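Local coordinates for putative nucleoprotein (Infectious salmon anemia virus, PDB 4EWC), which encapsidates the negative-strand viral RNA, protecting it from nucleases and forming the ribonucleoprotein that serves as template for transcription and replication, at residues Gly286-Leu294 against Asp373-Ile381. Numbering follows the deposited sequence.
Sequences GFNASYTTL and DTLCTSFLI
Tyr291 lays one face of its ring on Cys376, whose CB sits 3.4 Å from the ring centroid in a CH-pi contact. The sulfur stays over the same ring, with SG 4.3 Å from the Tyr291 centroid, and also meets the edge of Phe287, where CE2 lies 4.0 Å from Cys376 SG. Beyond the ring, Tyr291 OH shares a hydrogen bond with Thr377 OG1 at 3.0 Å, the threonine oxygen lying in the ring plane. Thr377 can present OG1 there because its chi1 of -64° sets that oxygen beside the backbone N, with the methyl CG2 anti to that N. One helical turn on, Leu380 CD2 packs against Leu294 CG at 3.9 Å, and Leu294 CD1 reaches Phe379 CB. An Asx turn, Asn288 OD1 accepting from Ser290 N at 2.8 Å, leads into the 3-10 segment 289-294 that carries Tyr291 and Leu294. Helix 315-326 backs the site through Met319 on Phe287 and Leu318 on Cys376, while Thr293 OG1, which touches Leu380 CD2, is hydrogen-bonded to Asn517 OD1 of the second subunit. The contact thus joins the loop after helix 279-284 to helix 369-381 within the helical bundle, a largely apolar seam in which one hydrogen bond between two buried hydroxyls, either able to donate, ties the tyrosine's tip to the helix and so limits how the ring can shift over Cys376.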
loop_
_atom_site.group_PDB
_atom_site.type_symbol
_atom_site.label_atom_id
_atom_site.label_comp_id
_atom_site.label_asym_id
_atom_site.label_seq_id
_atom_site.Cartn_x
_atom_site.Cartn_y
_atom_site.Cartn_z
ATOM N N GLY A 286 -22.947 17.362 12.464
ATOM C CA GLY A 286 -23.612 17.336 11.184
ATOM C C GLY A 286 -22.673 17.395 10.004
ATOM O O GLY A 286 -23.052 17.839 8.915
ATOM N N PHE A 287 -21.438 16.950 10.215
ATOM C CA PHE A 287 -20.486 16.838 9.118
ATOM C C PHE A 287 -20.384 15.387 8.721
ATOM O O PHE A 287 -20.462 14.480 9.566
ATOM C CB PHE A 287 -19.117 17.344 9.524
ATOM C CG PHE A 287 -19.037 18.840 9.663
ATOM C CD1 PHE A 287 -19.611 19.478 10.746
ATOM C CD2 PHE A 287 -18.364 19.607 8.723
ATOM C CE1 PHE A 287 -19.530 20.837 10.873
ATOM C CE2 PHE A 287 -18.278 20.971 8.860
ATOM C CZ PHE A 287 -18.860 21.589 9.931
ATOM N N ASN A 288 -20.232 15.170 7.424
ATOM C CA ASN A 288 -19.969 13.843 6.925
ATOM C C ASN A 288 -18.716 13.283 7.601
ATOM O O ASN A 288 -17.703 13.976 7.739
ATOM C CB ASN A 288 -19.760 13.887 5.421
ATOM C CG ASN A 288 -19.744 12.511 4.808
ATOM O OD1 ASN A 288 -18.843 11.698 5.075
ATOM N ND2 ASN A 288 -20.738 12.235 3.966
ATOM N N ALA A 289 -18.783 12.030 8.020
ATOM C CA ALA A 289 -17.639 11.371 8.646
ATOM C C ALA A 289 -16.323 11.454 7.848
ATOM O O ALA A 289 -15.255 11.416 8.429
ATOM C CB ALA A 289 -17.985 9.904 8.946
ATOM N N SER A 290 -16.403 11.566 6.526
ATOM C CA SER A 290 -15.208 11.645 5.686
ATOM C C SER A 290 -14.332 12.870 5.998
ATOM O O SER A 290 -13.126 12.851 5.779
ATOM C CB SER A 290 -15.573 11.645 4.198
ATOM O OG SER A 290 -16.294 10.482 3.834
ATOM N N TYR A 291 -14.956 13.921 6.522
ATOM C CA TYR A 291 -14.271 15.141 6.911
ATOM C C TYR A 291 -13.516 15.026 8.222
ATOM O O TYR A 291 -13.023 16.026 8.748
ATOM C CB TYR A 291 -15.274 16.293 7.030
ATOM C CG TYR A 291 -16.012 16.548 5.750
ATOM C CD1 TYR A 291 -15.339 16.531 4.534
ATOM C CD2 TYR A 291 -17.384 16.773 5.750
ATOM C CE1 TYR A 291 -15.999 16.739 3.367
ATOM C CE2 TYR A 291 -18.064 16.981 4.573
ATOM C CZ TYR A 291 -17.370 16.964 3.383
ATOM O OH TYR A 291 -18.040 17.178 2.206
ATOM N N THR A 292 -13.436 13.817 8.770
ATOM C CA THR A 292 -12.728 13.608 10.035
ATOM C C THR A 292 -11.252 13.917 9.850
ATOM O O THR A 292 -10.617 14.470 10.738
ATOM C CB THR A 292 -12.908 12.185 10.564
ATOM O OG1 THR A 292 -14.310 11.911 10.703
ATOM C CG2 THR A 292 -12.224 12.015 11.935
ATOM N N THR A 293 -10.723 13.603 8.671
ATOM C CA THR A 293 -9.321 13.879 8.370
ATOM C C THR A 293 -8.966 15.364 8.483
ATOM O O THR A 293 -7.799 15.720 8.578
ATOM C CB THR A 293 -8.884 13.311 6.992
ATOM O OG1 THR A 293 -9.520 14.032 5.931
ATOM C CG2 THR A 293 -9.232 11.815 6.889
ATOM N N LEU A 294 -9.975 16.223 8.517
ATOM C CA LEU A 294 -9.754 17.646 8.702
ATOM C C LEU A 294 -9.758 18.064 10.168
ATOM O O LEU A 294 -9.708 19.263 10.472
ATOM C CB LEU A 294 -10.807 18.455 7.948
ATOM C CG LEU A 294 -10.932 18.110 6.465
ATOM C CD1 LEU A 294 -12.097 18.880 5.857
ATOM C CD2 LEU A 294 -9.622 18.353 5.726
ATOM N N ASP A 373 -20.102 22.222 2.192
ATOM C CA ASP A 373 -19.737 20.876 1.800
ATOM C C ASP A 373 -18.711 20.864 0.693
ATOM O O ASP A 373 -17.737 20.105 0.760
ATOM C CB ASP A 373 -20.966 20.089 1.334
ATOM C CG ASP A 373 -21.820 19.610 2.492
ATOM O OD1 ASP A 373 -21.352 19.738 3.650
ATOM O OD2 ASP A 373 -22.947 19.131 2.246
ATOM N N THR A 374 -18.944 21.682 -0.327
ATOM C CA THR A 374 -17.994 21.827 -1.413
ATOM C C THR A 374 -16.627 22.197 -0.835
ATOM O O THR A 374 -15.624 21.595 -1.187
ATOM C CB THR A 374 -18.415 22.952 -2.390
ATOM O OG1 THR A 374 -19.786 22.786 -2.760
ATOM C CG2 THR A 374 -17.534 22.946 -3.631
ATOM N N LEU A 375 -16.610 23.178 0.066
ATOM C CA LEU A 375 -15.381 23.638 0.700
ATOM C C LEU A 375 -14.657 22.519 1.465
ATOM O O LEU A 375 -13.460 22.289 1.279
ATOM C CB LEU A 375 -15.648 24.820 1.632
ATOM C CG LEU A 375 -14.368 25.298 2.341
ATOM C CD1 LEU A 375 -13.356 25.842 1.338
ATOM C CD2 LEU A 375 -14.644 26.315 3.430
ATOM N N CYS A 376 -15.403 21.829 2.315
ATOM C CA CYS A 376 -14.903 20.670 3.025
ATOM C C CYS A 376 -14.292 19.652 2.084
ATOM O O CYS A 376 -13.169 19.177 2.330
ATOM C CB CYS A 376 -16.024 20.021 3.837
ATOM S SG CYS A 376 -16.587 21.034 5.185
ATOM N N THR A 377 -15.023 19.318 1.018
ATOM C CA THR A 377 -14.544 18.338 0.045
ATOM C C THR A 377 -13.249 18.817 -0.603
ATOM O O THR A 377 -12.326 18.028 -0.802
ATOM C CB THR A 377 -15.572 18.071 -1.059
ATOM O OG1 THR A 377 -16.743 17.487 -0.480
ATOM C CG2 THR A 377 -15.002 17.125 -2.102
ATOM N N SER A 378 -13.183 20.110 -0.915
ATOM C CA SER A 378 -12.000 20.672 -1.528
ATOM C C SER A 378 -10.803 20.504 -0.605
ATOM O O SER A 378 -9.683 20.246 -1.049
ATOM C CB SER A 378 -12.207 22.153 -1.884
ATOM O OG SER A 378 -12.231 22.985 -0.735
ATOM N N PHE A 379 -11.062 20.631 0.688
ATOM C CA PHE A 379 -10.025 20.514 1.693
ATOM C C PHE A 379 -9.448 19.102 1.755
ATOM O O PHE A 379 -8.304 18.925 2.131
ATOM C CB PHE A 379 -10.554 20.981 3.044
ATOM C CG PHE A 379 -10.357 22.441 3.275
ATOM C CD1 PHE A 379 -9.110 23.020 3.038
ATOM C CD2 PHE A 379 -11.395 23.249 3.712
ATOM C CE1 PHE A 379 -8.901 24.380 3.248
ATOM C CE2 PHE A 379 -11.199 24.614 3.913
ATOM C CZ PHE A 379 -9.948 25.186 3.673
ATOM N N LEU A 380 -10.240 18.112 1.360
ATOM C CA LEU A 380 -9.737 16.757 1.202
ATOM C C LEU A 380 -8.829 16.632 -0.016
ATOM O O LEU A 380 -7.896 15.845 -0.015
ATOM C CB LEU A 380 -10.884 15.764 1.037
ATOM C CG LEU A 380 -11.966 15.685 2.098
ATOM C CD1 LEU A 380 -12.850 14.517 1.728
ATOM C CD2 LEU A 380 -11.389 15.531 3.509
ATOM N N ILE A 381 -9.141 17.380 -1.064
ATOM C CA ILE A 381 -8.280 17.440 -2.234
ATOM C C ILE A 381 -6.997 18.280 -2.006
ATOM O O ILE A 381 -5.891 17.861 -2.363
ATOM C CB ILE A 381 -9.043 18.019 -3.442
ATOM C CG1 ILE A 381 -10.237 17.130 -3.805
ATOM C CG2 ILE A 381 -8.108 18.199 -4.653
ATOM C CD1 ILE A 381 -11.276 17.852 -4.668
#